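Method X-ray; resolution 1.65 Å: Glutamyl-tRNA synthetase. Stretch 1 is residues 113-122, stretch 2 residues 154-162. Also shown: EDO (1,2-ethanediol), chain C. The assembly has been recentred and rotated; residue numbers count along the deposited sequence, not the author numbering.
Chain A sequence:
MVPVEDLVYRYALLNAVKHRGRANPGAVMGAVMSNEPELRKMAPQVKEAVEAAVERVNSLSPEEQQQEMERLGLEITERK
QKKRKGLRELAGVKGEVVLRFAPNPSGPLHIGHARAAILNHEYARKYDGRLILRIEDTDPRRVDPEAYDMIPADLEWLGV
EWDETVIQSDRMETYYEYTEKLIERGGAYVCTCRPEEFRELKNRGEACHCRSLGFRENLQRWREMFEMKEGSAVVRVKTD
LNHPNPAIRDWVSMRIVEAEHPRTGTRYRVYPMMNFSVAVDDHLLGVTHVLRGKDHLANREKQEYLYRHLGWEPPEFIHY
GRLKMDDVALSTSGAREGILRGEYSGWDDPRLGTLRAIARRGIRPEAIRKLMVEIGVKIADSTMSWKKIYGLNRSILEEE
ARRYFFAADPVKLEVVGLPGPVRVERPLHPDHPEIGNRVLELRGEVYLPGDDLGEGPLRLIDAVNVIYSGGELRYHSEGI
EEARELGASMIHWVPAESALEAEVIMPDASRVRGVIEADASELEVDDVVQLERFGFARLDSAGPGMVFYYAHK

Stretch 1 113-122: HARAAILNHE
Stretch 2, residues 154-162: DLEWLGVEW

How are the two backbones laid out against each other? Stretch 1 is helical throughout, from H113 to E122, and belongs to a helix that runs on at both ends; phi and psi stay near -60° and -45°. Stretch 2 enters as the last turn or so of another helix, which begins earlier in the chain, and leaves it at G159. The helix axes come within 10.9 Å, with N-to-C directions 59° apart and a signed crossing angle of -59°. In register, A114 CA lies 7.7 Å from L158 CA, and H121 CA lies 6.1 Å from V160 CA, so the chain draws closer to the first helix after its own helix has ended. Together the stretches bury 326 Å².

What fills the space between the helices? Apolar side chains do, without a clear hydrogen bond across the contact. A117 points its CB toward stretch 2, where it meets L155 CD2 at 3.7 Å and L158 CD1 at 4.3 Å; its single methyl group touches both leucines. One turn earlier, A114 CB approaches L158 CD1 at 4.1 Å. L158 itself points toward the first helix, with chi1 -75° (m) and chi2 172° (t), and its other methyl, CD2, reaches I118 CD1 at 4.4 Å. L155 leaves its backbone sideways, but the same m,t rotamer brings its end nearer. I118 does likewise with chi1 -70° (m) and chi2 156° (t). V160, chi1 166° (t), continues the apolar surface past the helix end: its CG2 is 3.9 Å from H121 CB and 4.4 Å from A117 CB.

How does stretch 2 turn out of its helix? It closes with a Schellman motif. G159 takes phi 86° and psi 16°, while G159 N donates to E156 O at 2.9 Å and V160 N to L155 O at 3.0 Å. Glycine suits this position because a CB at these angles would be jammed against the carbonyl O of L158. V160 then adopts an extended conformation, -83/131, followed by E161 at -108/147, and these residues pass beside H121.

What does H121 do at this turn? It contributes the largest covered area of any residue in the contact, 83 Å², and is buried. With chi1 172° (t) and chi2 60°, its imidazole lies flat against the passing backbone. V160 CA sits over the ring face, 3.9 Å from the centroid and 5° off the normal, a CH-pi contact in which a polarised C-H meets the aromatic face. E161 N lies over the same face, 3.4 Å from H121 CE1. The flat ring suits the place because its face lies on the V160 CA and E161 N it covers. H121 NE2 is also 3.4 Å from G159 O, but the angle is too poor for a hydrogen bond. E161 adds its CB at 4.0 Å from H121 CE1, while remaining exposed.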

# COMPACT_ATOMS: atom_id res chain seq x y z
N HIS A 113 5.13 1.97 0.13
CA HIS A 113 5.02 3.43 0.11
C HIS A 113 4.59 3.93 1.46
O HIS A 113 5.09 4.92 1.95
CB HIS A 113 3.97 3.90 -0.89
CG HIS A 113 4.35 3.71 -2.32
ND1 HIS A 113 3.72 2.80 -3.14
CD2 HIS A 113 5.28 4.33 -3.08
CE1 HIS A 113 4.26 2.86 -4.35
NE2 HIS A 113 5.20 3.79 -4.34
N ALA A 114 3.61 3.25 2.06
CA ALA A 114 3.05 3.73 3.31
C ALA A 114 4.12 3.96 4.37
O ALA A 114 4.06 4.93 5.12
CB ALA A 114 1.96 2.78 3.82
N ARG A 115 5.11 3.06 4.44
CA ARG A 115 6.20 3.21 5.39
C ARG A 115 6.98 4.53 5.24
O ARG A 115 7.16 5.26 6.21
CB ARG A 115 7.15 2.02 5.30
CG ARG A 115 8.16 1.99 6.41
CD ARG A 115 8.99 0.72 6.39
NE ARG A 115 10.02 0.77 7.42
CZ ARG A 115 11.11 0.01 7.43
NH1 ARG A 115 11.31 -0.86 6.45
NH2 ARG A 115 12.00 0.13 8.41
N ALA A 116 7.44 4.84 4.02
CA ALA A 116 8.15 6.10 3.78
C ALA A 116 7.26 7.30 4.11
O ALA A 116 7.71 8.29 4.68
CB ALA A 116 8.63 6.18 2.34
N ALA A 117 6.00 7.21 3.72
CA ALA A 117 5.08 8.32 3.93
C ALA A 117 4.86 8.57 5.42
O ALA A 117 4.94 9.70 5.90
CB ALA A 117 3.76 8.04 3.24
N ILE A 118 4.59 7.49 6.14
CA ILE A 118 4.34 7.59 7.58
C ILE A 118 5.57 8.09 8.33
O ILE A 118 5.47 9.00 9.15
CB ILE A 118 3.87 6.24 8.14
CG1 ILE A 118 2.45 5.93 7.64
CG2 ILE A 118 3.89 6.25 9.67
CD1 ILE A 118 2.12 4.48 7.63
N LEU A 119 6.74 7.51 8.05
CA LEU A 119 7.93 7.90 8.78
C LEU A 119 8.27 9.37 8.55
O LEU A 119 8.56 10.11 9.48
CB LEU A 119 9.12 6.99 8.42
CG LEU A 119 8.95 5.55 8.89
CD1 LEU A 119 10.06 4.66 8.35
CD2 LEU A 119 8.90 5.51 10.41
N ASN A 120 8.21 9.80 7.30
CA ASN A 120 8.52 11.18 7.00
C ASN A 120 7.51 12.13 7.61
O ASN A 120 7.87 13.20 8.11
CB ASN A 120 8.64 11.38 5.49
CG ASN A 120 9.98 10.93 4.97
OD1 ASN A 120 10.98 11.63 5.13
ND2 ASN A 120 10.01 9.75 4.36
N HIS A 121 6.25 11.73 7.58
CA HIS A 121 5.21 12.52 8.22
C HIS A 121 5.42 12.58 9.74
O HIS A 121 5.35 13.66 10.33
CB HIS A 121 3.84 11.96 7.87
CG HIS A 121 2.72 12.59 8.63
ND1 HIS A 121 2.45 13.94 8.58
CD2 HIS A 121 1.80 12.05 9.47
CE1 HIS A 121 1.40 14.21 9.35
NE2 HIS A 121 0.99 13.08 9.90
N GLU A 122 5.70 11.44 10.36
CA GLU A 122 5.99 11.41 11.80
C GLU A 122 7.19 12.26 12.22
O GLU A 122 7.16 12.90 13.27
CB GLU A 122 6.17 9.97 12.30
CG GLU A 122 4.91 9.10 12.23
CD GLU A 122 3.86 9.48 13.26
OE1 GLU A 122 4.20 10.08 14.30
OE2 GLU A 122 2.67 9.17 13.02
N ASP A 154 -4.59 8.73 -1.36
CA ASP A 154 -4.08 7.65 -0.52
C ASP A 154 -3.38 8.21 0.71
O ASP A 154 -3.50 7.67 1.80
CB ASP A 154 -3.09 6.75 -1.28
CG ASP A 154 -3.77 5.90 -2.37
OD1 ASP A 154 -5.01 5.88 -2.51
OD2 ASP A 154 -3.01 5.25 -3.13
N LEU A 155 -2.61 9.29 0.51
CA LEU A 155 -1.94 9.96 1.62
C LEU A 155 -2.94 10.51 2.63
O LEU A 155 -2.73 10.42 3.84
CB LEU A 155 -1.07 11.10 1.10
CG LEU A 155 0.21 10.63 0.44
CD1 LEU A 155 0.98 11.81 -0.16
CD2 LEU A 155 1.07 9.92 1.48
N GLU A 156 -4.01 11.11 2.13
CA GLU A 156 -5.07 11.62 3.00
C GLU A 156 -5.65 10.47 3.82
O GLU A 156 -5.86 10.59 5.02
CB GLU A 156 -6.17 12.33 2.19
CG GLU A 156 -5.75 13.68 1.56
CD GLU A 156 -6.75 14.20 0.56
OE1 GLU A 156 -7.65 13.42 0.16
OE2 GLU A 156 -6.65 15.37 0.15
N TRP A 157 -5.89 9.35 3.16
CA TRP A 157 -6.42 8.17 3.85
C TRP A 157 -5.51 7.76 5.00
O TRP A 157 -5.99 7.42 6.09
CB TRP A 157 -6.61 7.02 2.87
CG TRP A 157 -7.11 5.76 3.51
CD1 TRP A 157 -8.39 5.48 3.89
CD2 TRP A 157 -6.33 4.60 3.86
NE1 TRP A 157 -8.46 4.23 4.45
CE2 TRP A 157 -7.22 3.67 4.45
CE3 TRP A 157 -4.98 4.27 3.74
CZ2 TRP A 157 -6.79 2.42 4.91
CZ3 TRP A 157 -4.56 3.02 4.20
CH2 TRP A 157 -5.47 2.11 4.78
N LEU A 158 -4.20 7.80 4.76
CA LEU A 158 -3.22 7.44 5.79
C LEU A 158 -3.18 8.43 6.93
O LEU A 158 -2.61 8.13 7.98
CB LEU A 158 -1.81 7.32 5.21
CG LEU A 158 -1.52 6.09 4.38
CD1 LEU A 158 -0.16 6.24 3.73
CD2 LEU A 158 -1.57 4.85 5.29
N GLY A 159 -3.76 9.61 6.74
CA GLY A 159 -3.67 10.66 7.73
C GLY A 159 -2.42 11.53 7.63
O GLY A 159 -2.07 12.26 8.56
N VAL A 160 -1.75 11.46 6.49
CA VAL A 160 -0.54 12.23 6.28
C VAL A 160 -0.92 13.64 5.84
O VAL A 160 -1.76 13.81 4.95
CB VAL A 160 0.36 11.55 5.22
CG1 VAL A 160 1.46 12.49 4.73
CG2 VAL A 160 0.96 10.25 5.79
N GLU A 161 -0.34 14.63 6.49
CA GLU A 161 -0.47 16.03 6.09
C GLU A 161 0.85 16.49 5.49
O GLU A 161 1.92 16.05 5.91
CB GLU A 161 -0.79 16.91 7.29
CG GLU A 161 -2.13 16.65 7.94
CD GLU A 161 -2.47 17.66 9.02
OE1 GLU A 161 -1.53 18.22 9.64
OE2 GLU A 161 -3.67 17.90 9.27
N TRP A 162 0.79 17.39 4.51
CA TRP A 162 2.03 17.91 3.95
C TRP A 162 1.88 19.38 3.57
O TRP A 162 0.78 19.94 3.72
CB TRP A 162 2.52 17.05 2.79
CG TRP A 162 1.65 16.97 1.56
CD1 TRP A 162 1.88 17.60 0.37
CD2 TRP A 162 0.48 16.17 1.37
NE1 TRP A 162 0.91 17.27 -0.54
CE2 TRP A 162 0.03 16.39 0.05
CE3 TRP A 162 -0.27 15.32 2.20
CZ2 TRP A 162 -1.11 15.77 -0.48
CZ3 TRP A 162 -1.41 14.69 1.68
CH2 TRP A 162 -1.82 14.94 0.35
C1 EDO C . -6.77 4.62 -0.17
O1 EDO C . -7.15 5.77 -0.95
C2 EDO C . -7.97 4.15 0.64
O2 EDO C . -9.02 3.75 -0.26